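Long-range contact in 6-carboxyhexanoate--coa ligase (Bacillus subtilis, PDB 5FLG), which belongs to the 6-carboxyhexanoate--CoA ligase family and binds phosphoaminophosphonic acid-adenylate ester, pimelic acid and magnesium: residues S148-P153 and A175-S180. Sequence-based numbering, arbitrary orientation.
Sequences SRMDWP and ALALAS. With ANP (phosphoaminophosphonic acid-adenylate ester), chain D.
M150, on strand 150-151, and W152, just after it, reach onto helix 170-184 on either side of A177, and no hydrogen bond joins the two segments. The contact is apolar and buried. M150 CG lies between the backbone N and the carbonyl carbon (chi1 71°), 4.4 Å from A177 CB. A bend at chi2 (-77°) turns SD, which carries the terminal methyl CE; this meets the root of L178, lying 3.8 Å from L178 CB and equally near CG. On the other flank, W152 presents the far rim of its six-membered ring to L176. W152 CZ3 lies 3.7 Å from L176 CD2, which sits at the ring edge near its plane; L176 CB is also in that plane, so the leucine borders the indole and does not stack on it.

Polar groups of both segments are held by bonds that do not cross the contact. D151, whose CB points away from the helix, accepts the W152 backbone N on OD1 (2.7 Å), while its OD2 pairs with R33 and the L34 amide; W152 NE1 is bonded to N156. Within the helix, L176 O accepts from S180 N at 2.9 Å and from S180 OG at 2.8 Å, the two donors arriving from opposite faces of the carbonyl plane. I252 of the adjoining strand 250-252 also touches W152 and A177.

At the nucleotide, L178 CD1 lies over the adenine face at ANP C6 (3.4 Å), while M150 CE, on the same side, sits out by the amino group, 3.9 Å from ANP N6. A175, earlier on the same helix, touches pimelic acid. The M150-L178 end of this packing lines the adenine pocket of the ligase, with one helix serving both ligand sites.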
loop_
_atom_site.group_PDB
_atom_site.type_symbol
_atom_site.label_atom_id
_atom_site.label_comp_id
_atom_site.label_asym_id
_atom_site.label_seq_id
_atom_site.Cartn_x
_atom_site.Cartn_y
_atom_site.Cartn_z
ATOM N N SER A 148 4.617 -13.914 -6.208
ATOM C CA SER A 148 4.326 -13.402 -4.914
ATOM C C SER A 148 4.109 -14.552 -3.910
ATOM O O SER A 148 4.001 -15.715 -4.299
ATOM C CB SER A 148 3.097 -12.526 -5.036
ATOM O OG SER A 148 2.856 -11.825 -3.847
ATOM N N ARG A 149 4.020 -14.211 -2.625
ATOM C CA ARG A 149 3.610 -15.144 -1.580
ATOM C C ARG A 149 4.599 -16.257 -1.430
ATOM O O ARG A 149 4.220 -17.437 -1.317
ATOM C CB ARG A 149 2.247 -15.727 -1.889
ATOM C CG ARG A 149 1.164 -14.688 -1.778
ATOM C CD ARG A 149 -0.171 -15.278 -2.133
ATOM N NE ARG A 149 -1.223 -14.291 -1.925
ATOM C CZ ARG A 149 -2.477 -14.608 -1.649
ATOM N NH1 ARG A 149 -2.858 -15.893 -1.648
ATOM N NH2 ARG A 149 -3.345 -13.643 -1.395
ATOM N N MET A 150 5.876 -15.898 -1.512
ATOM C CA MET A 150 6.937 -16.824 -1.156
ATOM C C MET A 150 7.898 -16.128 -0.201
ATOM O O MET A 150 8.006 -14.902 -0.217
ATOM C CB MET A 150 7.672 -17.317 -2.372
ATOM C CG MET A 150 8.570 -16.281 -3.051
ATOM S SD MET A 150 7.635 -15.115 -4.041
ATOM C CE MET A 150 8.916 -14.321 -4.991
ATOM N N ASP A 151 8.578 -16.895 0.635
ATOM C CA ASP A 151 9.550 -16.312 1.596
ATOM C C ASP A 151 10.338 -17.443 2.215
ATOM O O ASP A 151 10.049 -18.629 1.956
ATOM C CB ASP A 151 8.796 -15.576 2.690
ATOM C CG ASP A 151 9.614 -14.425 3.342
ATOM O OD1 ASP A 151 10.857 -14.430 3.260
ATOM O OD2 ASP A 151 8.976 -13.484 3.853
ATOM N N TRP A 152 11.327 -17.078 3.035
ATOM C CA TRP A 152 12.285 -18.006 3.571
ATOM C C TRP A 152 12.696 -17.424 4.917
ATOM O O TRP A 152 13.397 -16.440 4.939
ATOM C CB TRP A 152 13.501 -18.037 2.655
ATOM C CG TRP A 152 14.436 -19.149 2.932
ATOM C CD1 TRP A 152 14.565 -19.827 4.102
ATOM C CD2 TRP A 152 15.512 -19.577 2.108
ATOM N NE1 TRP A 152 15.596 -20.709 4.023
ATOM C CE2 TRP A 152 16.202 -20.569 2.806
ATOM C CE3 TRP A 152 15.984 -19.189 0.862
ATOM C CZ2 TRP A 152 17.207 -21.322 2.220
ATOM C CZ3 TRP A 152 17.054 -19.833 0.342
ATOM C CH2 TRP A 152 17.666 -20.896 1.010
ATOM N N PRO A 153 12.138 -17.946 6.010
ATOM C CA PRO A 153 12.511 -17.508 7.352
ATOM C C PRO A 153 14.016 -17.347 7.531
ATOM O O PRO A 153 14.823 -18.283 7.265
ATOM C CB PRO A 153 11.950 -18.607 8.253
ATOM C CG PRO A 153 10.782 -19.176 7.459
ATOM C CD PRO A 153 11.207 -19.102 6.024
ATOM N N ALA A 175 16.109 -14.329 -4.241
ATOM C CA ALA A 175 16.171 -14.902 -5.544
ATOM C C ALA A 175 15.950 -16.401 -5.464
ATOM O O ALA A 175 15.292 -16.989 -6.333
ATOM C CB ALA A 175 17.508 -14.611 -6.170
ATOM N N LEU A 176 16.616 -17.044 -4.508
ATOM C CA LEU A 176 16.516 -18.495 -4.392
ATOM C C LEU A 176 15.107 -18.907 -3.950
ATOM O O LEU A 176 14.586 -19.962 -4.371
ATOM C CB LEU A 176 17.618 -19.055 -3.490
ATOM C CG LEU A 176 17.760 -20.579 -3.363
ATOM C CD1 LEU A 176 17.746 -21.315 -4.714
ATOM C CD2 LEU A 176 19.028 -20.899 -2.600
ATOM N N ALA A 177 14.464 -18.095 -3.117
ATOM C CA ALA A 177 13.081 -18.393 -2.757
ATOM C C ALA A 177 12.184 -18.338 -3.983
ATOM O O ALA A 177 11.314 -19.234 -4.182
ATOM C CB ALA A 177 12.563 -17.453 -1.709
ATOM N N LEU A 178 12.349 -17.264 -4.766
ATOM C CA LEU A 178 11.602 -17.122 -6.009
ATOM C C LEU A 178 11.845 -18.282 -6.960
ATOM O O LEU A 178 10.905 -18.863 -7.500
ATOM C CB LEU A 178 11.954 -15.795 -6.691
ATOM C CG LEU A 178 11.092 -15.432 -7.901
ATOM C CD1 LEU A 178 11.110 -13.926 -8.142
ATOM C CD2 LEU A 178 11.587 -16.178 -9.133
ATOM N N ALA A 179 13.123 -18.537 -7.239
ATOM C CA ALA A 179 13.489 -19.531 -8.174
ATOM C C ALA A 179 12.995 -20.898 -7.763
ATOM O O ALA A 179 12.617 -21.675 -8.622
ATOM C CB ALA A 179 14.968 -19.566 -8.430
ATOM N N SER A 180 13.062 -21.207 -6.472
ATOM C CA SER A 180 12.534 -22.472 -5.996
ATOM C C SER A 180 11.016 -22.607 -6.179
ATOM O O SER A 180 10.504 -23.656 -6.599
ATOM C CB SER A 180 12.926 -22.676 -4.536
ATOM O OG SER A 180 14.323 -22.705 -4.433
HETATM P PG ANP D . 14.813 -4.987 -5.787
HETATM O O1G ANP D . 14.474 -3.936 -4.767
HETATM O O2G ANP D . 16.096 -4.689 -6.514
HETATM O O3G ANP D . 14.776 -6.401 -5.304
HETATM P PB ANP D . 13.097 -6.142 -7.919
HETATM O O1B ANP D . 12.834 -7.304 -7.028
HETATM O O2B ANP D . 12.078 -5.543 -8.816
HETATM N N3B ANP D . 13.558 -4.801 -6.932
HETATM P PA ANP D . 15.465 -7.622 -8.613
HETATM O O1A ANP D . 16.816 -7.195 -8.960
HETATM O O2A ANP D . 15.144 -8.360 -7.345
HETATM O O3A ANP D . 14.412 -6.424 -8.821
HETATM O "O5'" ANP D . 15.012 -8.576 -9.882
HETATM C "C5'" ANP D . 15.507 -8.332 -11.169
HETATM C "C4'" ANP D . 14.358 -8.405 -12.177
HETATM O "O4'" ANP D . 13.710 -9.677 -12.048
HETATM C "C3'" ANP D . 13.299 -7.344 -11.917
HETATM O "O3'" ANP D . 13.543 -6.166 -12.676
HETATM C "C2'" ANP D . 12.046 -8.004 -12.414
HETATM O "O2'" ANP D . 12.006 -7.896 -13.838
HETATM C "C1'" ANP D . 12.298 -9.438 -12.045
HETATM N N9 ANP D . 11.675 -9.705 -10.744
HETATM C C8 ANP D . 12.107 -9.308 -9.494
HETATM N N7 ANP D . 11.301 -9.826 -8.538
HETATM C C5 ANP D . 10.320 -10.527 -9.187
HETATM C C6 ANP D . 9.117 -11.291 -8.818
HETATM N N6 ANP D . 8.728 -11.427 -7.547
HETATM N N1 ANP D . 8.391 -11.875 -9.796
HETATM C C2 ANP D . 8.726 -11.735 -11.084
HETATM N N3 ANP D . 9.837 -11.118 -11.518
HETATM C C4 ANP D . 10.579 -10.420 -10.625
#